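Local coordinates for beta-ketoacyl-[acyl-carrier-protein] synthase III (Pseudomonas aeruginosa, PDB 2X3E) that probably catalyses the condensation that initiates fatty acid synthesis, joining an acetyl group from acetyl-CoA to two carbons from malonyl-ACP, at residues A155-G160 with F211-K216; A96-V101 with S133-G138. The protein carries 1 engineered substitution. One frame throughout, in Å; residues are numbered along the deposited sequence.

Contact 1 (A155-G160 with F211-K216); sequences ALFGDG and FRMDGK
Phe157 and Phe211 come from backbones whose CA atoms lie 10.4 Å apart; their side chains cross at nearly a right angle and their rings meet between the two backbones. The meeting is oblique: Phe157 CE2 comes within 3.5 Å of Phe211 CE1, and Phe157 CZ within 3.7 Å of the same carbon. The ring planes are steeply inclined, at 77°, with centroids 5.1 Å apart. Phe211 CG lies anti to its own backbone N, which carries the ring from the residue before strand 212-213 onto Phe157.

Met213 meets Phe157 at the ring edge in a Met-aromatic contact. Its sulfur stands 81° off the ring normal, with Met213 SD 3.9 Å from Phe157 CE2. To get there CG is tucked between the backbone N and the carbonyl carbon (chi1 65°), after which the chain runs extended as far as the sulfur and bends at the last torsion. Phe157 CE2 thus touches both the sulfur and Phe211 CE1. Leu156 adds to the wall: its CG lies 4.2 Å above the plane of the Phe157 ring, offset toward the rim, while Leu156 CD2 approaches Met213 SD at 4.4 Å. No hydrogen bond crosses between the segments, so the junction is held by apolar packing, mostly of buried residues.

Phe157 borders the predicted active site of this thiolase-like enzyme. Its side chain comes about 3 Å from that of Asn280, a predicted catalytic residue that also shares backbone hydrogen bonds with Leu156 and Gly158. Phe142 adds a third ring, meeting Phe211 edge-to-face and also touching Phe157. Phe211 and Met213 rest on Leu192 of strand 192-195, so the contact fastens the small two-stranded antiparallel sheet to the turn between helix 151-156 and strand 160-169.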
loop_
_atom_site.group_PDB
_atom_site.type_symbol
_atom_site.label_atom_id
_atom_site.label_comp_id
_atom_site.label_asym_id
_atom_site.label_seq_id
_atom_site.Cartn_x
_atom_site.Cartn_y
_atom_site.Cartn_z
ATOM N N ALA A 155 -25.610 -2.839 9.314
ATOM C CA ALA A 155 -26.432 -1.634 9.164
ATOM C C ALA A 155 -25.626 -0.438 8.636
ATOM O O ALA A 155 -26.184 0.444 7.985
ATOM C CB ALA A 155 -27.100 -1.277 10.489
ATOM N N LEU A 156 -24.322 -0.417 8.902
ATOM C CA LEU A 156 -23.486 0.750 8.613
ATOM C C LEU A 156 -22.738 0.649 7.280
ATOM O O LEU A 156 -22.707 1.609 6.503
ATOM C CB LEU A 156 -22.475 0.947 9.753
ATOM C CG LEU A 156 -21.473 2.103 9.665
ATOM C CD1 LEU A 156 -22.199 3.432 9.558
ATOM C CD2 LEU A 156 -20.550 2.086 10.886
ATOM N N PHE A 157 -22.135 -0.509 7.020
ATOM C CA PHE A 157 -21.152 -0.630 5.945
ATOM C C PHE A 157 -21.732 -1.022 4.587
ATOM O O PHE A 157 -22.600 -1.882 4.484
ATOM C CB PHE A 157 -20.023 -1.601 6.337
ATOM C CG PHE A 157 -19.086 -1.037 7.363
ATOM C CD1 PHE A 157 -18.114 -0.122 6.998
ATOM C CD2 PHE A 157 -19.193 -1.399 8.697
ATOM C CE1 PHE A 157 -17.259 0.423 7.941
ATOM C CE2 PHE A 157 -18.343 -0.863 9.642
ATOM C CZ PHE A 157 -17.369 0.048 9.263
ATOM N N GLY A 158 -21.218 -0.372 3.551
ATOM C CA GLY A 158 -21.557 -0.697 2.165
ATOM C C GLY A 158 -20.304 -0.789 1.323
ATOM O O GLY A 158 -19.198 -0.554 1.820
ATOM N N ASP A 159 -20.487 -1.116 0.045
ATOM C CA ASP A 159 -19.391 -1.336 -0.898
ATOM C C ASP A 159 -19.402 -0.293 -2.008
ATOM O O ASP A 159 -20.442 0.286 -2.333
ATOM C CB ASP A 159 -19.517 -2.722 -1.546
ATOM C CG ASP A 159 -19.519 -3.855 -0.537
ATOM O OD1 ASP A 159 -19.000 -3.673 0.585
ATOM O OD2 ASP A 159 -20.031 -4.946 -0.879
ATOM N N GLY A 160 -18.246 -0.080 -2.624
ATOM C CA GLY A 160 -18.160 0.854 -3.736
ATOM C C GLY A 160 -16.749 1.248 -4.076
ATOM O O GLY A 160 -15.795 0.845 -3.399
ATOM N N PHE A 211 -14.801 -8.387 10.375
ATOM C CA PHE A 211 -14.523 -7.042 10.857
ATOM C C PHE A 211 -15.211 -6.825 12.204
ATOM O O PHE A 211 -16.378 -7.199 12.380
ATOM C CB PHE A 211 -15.014 -5.994 9.863
ATOM C CG PHE A 211 -14.868 -4.577 10.358
ATOM C CD1 PHE A 211 -15.968 -3.875 10.828
ATOM C CD2 PHE A 211 -13.624 -3.957 10.372
ATOM C CE1 PHE A 211 -15.835 -2.575 11.289
ATOM C CE2 PHE A 211 -13.484 -2.663 10.829
ATOM C CZ PHE A 211 -14.589 -1.970 11.295
ATOM N N ARG A 212 -14.477 -6.243 13.149
ATOM C CA ARG A 212 -15.050 -5.827 14.422
ATOM C C ARG A 212 -14.656 -4.395 14.742
ATOM O O ARG A 212 -13.576 -3.931 14.355
ATOM C CB ARG A 212 -14.636 -6.768 15.561
ATOM C CG ARG A 212 -13.151 -6.813 15.885
ATOM C CD ARG A 212 -12.934 -7.436 17.265
ATOM N NE ARG A 212 -11.557 -7.884 17.478
ATOM C CZ ARG A 212 -10.526 -7.094 17.779
ATOM N NH1 ARG A 212 -10.674 -5.778 17.907
ATOM N NH2 ARG A 212 -9.321 -7.635 17.957
ATOM N N MET A 213 -15.545 -3.695 15.440
ATOM C CA MET A 213 -15.258 -2.345 15.894
ATOM C C MET A 213 -15.872 -2.065 17.256
ATOM O O MET A 213 -16.970 -2.535 17.565
ATOM C CB MET A 213 -15.757 -1.313 14.880
ATOM C CG MET A 213 -17.265 -1.268 14.692
ATOM S SD MET A 213 -17.755 -0.094 13.411
ATOM C CE MET A 213 -16.903 1.390 13.942
ATOM N N ASP A 214 -15.138 -1.294 18.053
ATOM C CA ASP A 214 -15.621 -0.752 19.312
ATOM C C ASP A 214 -16.348 0.557 18.998
ATOM O O ASP A 214 -15.747 1.628 19.008
ATOM C CB ASP A 214 -14.430 -0.522 20.257
ATOM C CG ASP A 214 -14.850 -0.172 21.671
ATOM O OD1 ASP A 214 -15.899 0.483 21.862
ATOM O OD2 ASP A 214 -14.107 -0.542 22.602
ATOM N N GLY A 215 -17.643 0.454 18.710
ATOM C CA GLY A 215 -18.442 1.584 18.237
ATOM C C GLY A 215 -18.401 2.816 19.125
ATOM O O GLY A 215 -18.155 3.928 18.644
ATOM N N LYS A 216 -18.648 2.622 20.419
ATOM C CA LYS A 216 -18.624 3.723 21.384
ATOM C C LYS A 216 -17.266 4.423 21.387
ATOM O O LYS A 216 -17.192 5.644 21.232
ATOM C CB LYS A 216 -18.957 3.217 22.790
ATOM C CG LYS A 216 -19.115 4.332 23.827
ATOM C CD LYS A 216 -19.949 3.890 25.025
ATOM C CE LYS A 216 -20.422 5.083 25.850
ATOM N NZ LYS A 216 -21.534 4.716 26.773
#

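Contact 2 (A96-V101 with S133-G138); sequences ARLGLV and SALLVG
Gly99 N donates a hydrogen bond to Ala96 O at 3.0 Å as helix 91-97 ends, and the chain that follows delivers Leu98 and Leu100 to Leu135. Gly99, with a positive phi of 81°, forms the Schellman motif that closes the last turn. Leu98 and Leu135 meet tip to tip, with Leu98 CD1 3.7 Å from Leu135 CD1. In both leucines CG sits anti to the carbonyl carbon, which turns the branches toward the other leucine. Leu100 approaches the same methyl group less closely, its CD1 4.2 Å from Leu135 CD1.

Helix 91-97 belongs to the beta-alpha-beta crossover linking parallel, adjacent strands 75-79 and 104-109 of the thiolase-type mixed sheet, and strand 133-140 runs on the other side of strand 75-79. Leu135 faces this crossover, whereas Ala134 and Leu136 pack on helix 114-127 against the opposite face of the sheet. Leu98 also leans on Leu58, Ala61 and Ser62 of helix 53-68, and Leu100 on Val73 and Val76. Ala96 and Val101, at the two ends of segment 96-101, pack on Gly186 and Asp185 of the second subunit.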
loop_
_atom_site.group_PDB
_atom_site.type_symbol
_atom_site.label_atom_id
_atom_site.label_comp_id
_atom_site.label_asym_id
_atom_site.label_seq_id
_atom_site.Cartn_x
_atom_site.Cartn_y
_atom_site.Cartn_z
ATOM N N ALA A 96 -4.122 -3.128 -15.918
ATOM C CA ALA A 96 -4.139 -3.925 -17.146
ATOM C C ALA A 96 -5.518 -3.923 -17.806
ATOM O O ALA A 96 -5.630 -3.757 -19.022
ATOM C CB ALA A 96 -3.704 -5.364 -16.864
ATOM N N ARG A 97 -6.561 -4.095 -16.994
ATOM C CA ARG A 97 -7.937 -4.129 -17.501
ATOM C C ARG A 97 -8.450 -2.761 -17.977
ATOM O O ARG A 97 -9.457 -2.695 -18.675
ATOM C CB ARG A 97 -8.884 -4.735 -16.456
ATOM C CG ARG A 97 -8.692 -6.236 -16.293
ATOM C CD ARG A 97 -9.828 -6.891 -15.517
ATOM N NE ARG A 97 -11.110 -6.791 -16.221
ATOM C CZ ARG A 97 -12.186 -7.535 -15.962
ATOM N NH1 ARG A 97 -12.157 -8.481 -15.024
ATOM N NH2 ARG A 97 -13.301 -7.342 -16.664
ATOM N N LEU A 98 -7.758 -1.686 -17.600
ATOM C CA LEU A 98 -8.018 -0.341 -18.134
ATOM C C LEU A 98 -7.261 -0.060 -19.428
ATOM O O LEU A 98 -7.341 1.050 -19.961
ATOM C CB LEU A 98 -7.612 0.716 -17.112
ATOM C CG LEU A 98 -8.485 0.820 -15.868
ATOM C CD1 LEU A 98 -7.781 1.669 -14.840
ATOM C CD2 LEU A 98 -9.851 1.403 -16.231
ATOM N N GLY A 99 -6.512 -1.049 -19.917
ATOM C CA GLY A 99 -5.648 -0.878 -21.085
ATOM C C GLY A 99 -4.323 -0.217 -20.737
ATOM O O GLY A 99 -3.631 0.281 -21.627
ATOM N N LEU A 100 -3.966 -0.220 -19.448
ATOM C CA LEU A 100 -2.784 0.502 -18.964
ATOM C C LEU A 100 -1.681 -0.430 -18.446
ATOM O O LEU A 100 -0.988 -0.114 -17.475
ATOM C CB LEU A 100 -3.183 1.506 -17.877
ATOM C CG LEU A 100 -4.325 2.460 -18.228
ATOM C CD1 LEU A 100 -4.620 3.362 -17.053
ATOM C CD2 LEU A 100 -4.010 3.280 -19.486
ATOM N N VAL A 101 -1.514 -1.571 -19.106
ATOM C CA VAL A 101 -0.360 -2.432 -18.869
ATOM C C VAL A 101 0.918 -1.596 -18.966
ATOM O O VAL A 101 1.025 -0.739 -19.835
ATOM C CB VAL A 101 -0.281 -3.565 -19.908
ATOM C CG1 VAL A 101 -0.180 -2.996 -21.321
ATOM C CG2 VAL A 101 0.904 -4.477 -19.619
ATOM N N SER A 133 0.995 11.713 -14.531
ATOM C CA SER A 133 -0.442 11.555 -14.324
ATOM C C SER A 133 -0.707 10.242 -13.598
ATOM O O SER A 133 0.113 9.323 -13.641
ATOM C CB SER A 133 -1.182 11.570 -15.653
ATOM O OG SER A 133 -0.716 10.525 -16.489
ATOM N N ALA A 134 -1.854 10.159 -12.938
ATOM C CA ALA A 134 -2.172 8.998 -12.119
ATOM C C ALA A 134 -3.657 8.853 -11.881
ATOM O O ALA A 134 -4.392 9.841 -11.811
ATOM C CB ALA A 134 -1.467 9.095 -10.780
ATOM N N LEU A 135 -4.074 7.600 -11.746
ATOM C CA LEU A 135 -5.363 7.252 -11.184
ATOM C C LEU A 135 -5.172 6.871 -9.721
ATOM O O LEU A 135 -4.277 6.084 -9.385
ATOM C CB LEU A 135 -5.979 6.062 -11.935
ATOM C CG LEU A 135 -6.836 6.389 -13.157
ATOM C CD1 LEU A 135 -6.962 5.178 -14.076
ATOM C CD2 LEU A 135 -8.230 6.870 -12.714
ATOM N N LEU A 136 -6.011 7.432 -8.859
ATOM C CA LEU A 136 -6.156 6.957 -7.486
ATOM C C LEU A 136 -7.585 6.460 -7.326
ATOM O O LEU A 136 -8.531 7.206 -7.575
ATOM C CB LEU A 136 -5.889 8.070 -6.477
ATOM C CG LEU A 136 -6.222 7.723 -5.020
ATOM C CD1 LEU A 136 -5.322 6.601 -4.528
ATOM C CD2 LEU A 136 -6.091 8.970 -4.142
ATOM N N VAL A 137 -7.739 5.199 -6.926
ATOM C CA VAL A 137 -9.058 4.630 -6.678
ATOM C C VAL A 137 -9.189 4.259 -5.211
ATOM O O VAL A 137 -8.422 3.437 -4.707
ATOM C CB VAL A 137 -9.313 3.354 -7.511
ATOM C CG1 VAL A 137 -10.759 2.866 -7.316
ATOM C CG2 VAL A 137 -9.013 3.592 -8.991
ATOM N N GLY A 138 -10.131 4.901 -4.530
ATOM C CA GLY A 138 -10.568 4.466 -3.208
ATOM C C GLY A 138 -11.650 3.421 -3.396
ATOM O O GLY A 138 -12.693 3.716 -3.961
#

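Following the chain from the N terminus, contact 2 comes first: the chain just after helix 91-97 meets strand 133-140, closing a loop that holds strand 104-109 and helix 114-127. Strand 133-140 then leads by way of helix 151-156 into contact 1, whose loop takes in strands 160-169, 177-184 and 192-195 and helix 199-204 before 211-216 returns. The two loops are in series and neither nest nor cross. The centres of contacts 1 and 2 are about 28 Å apart, on opposite sides of the chain's centre. Contact 2 joins the end of a crossover connection to the five-stranded sheet, while contact 1 ties the approach to strand 160-169 to the two-stranded antiparallel sheet whose strand 212-213 precedes helix 215-237.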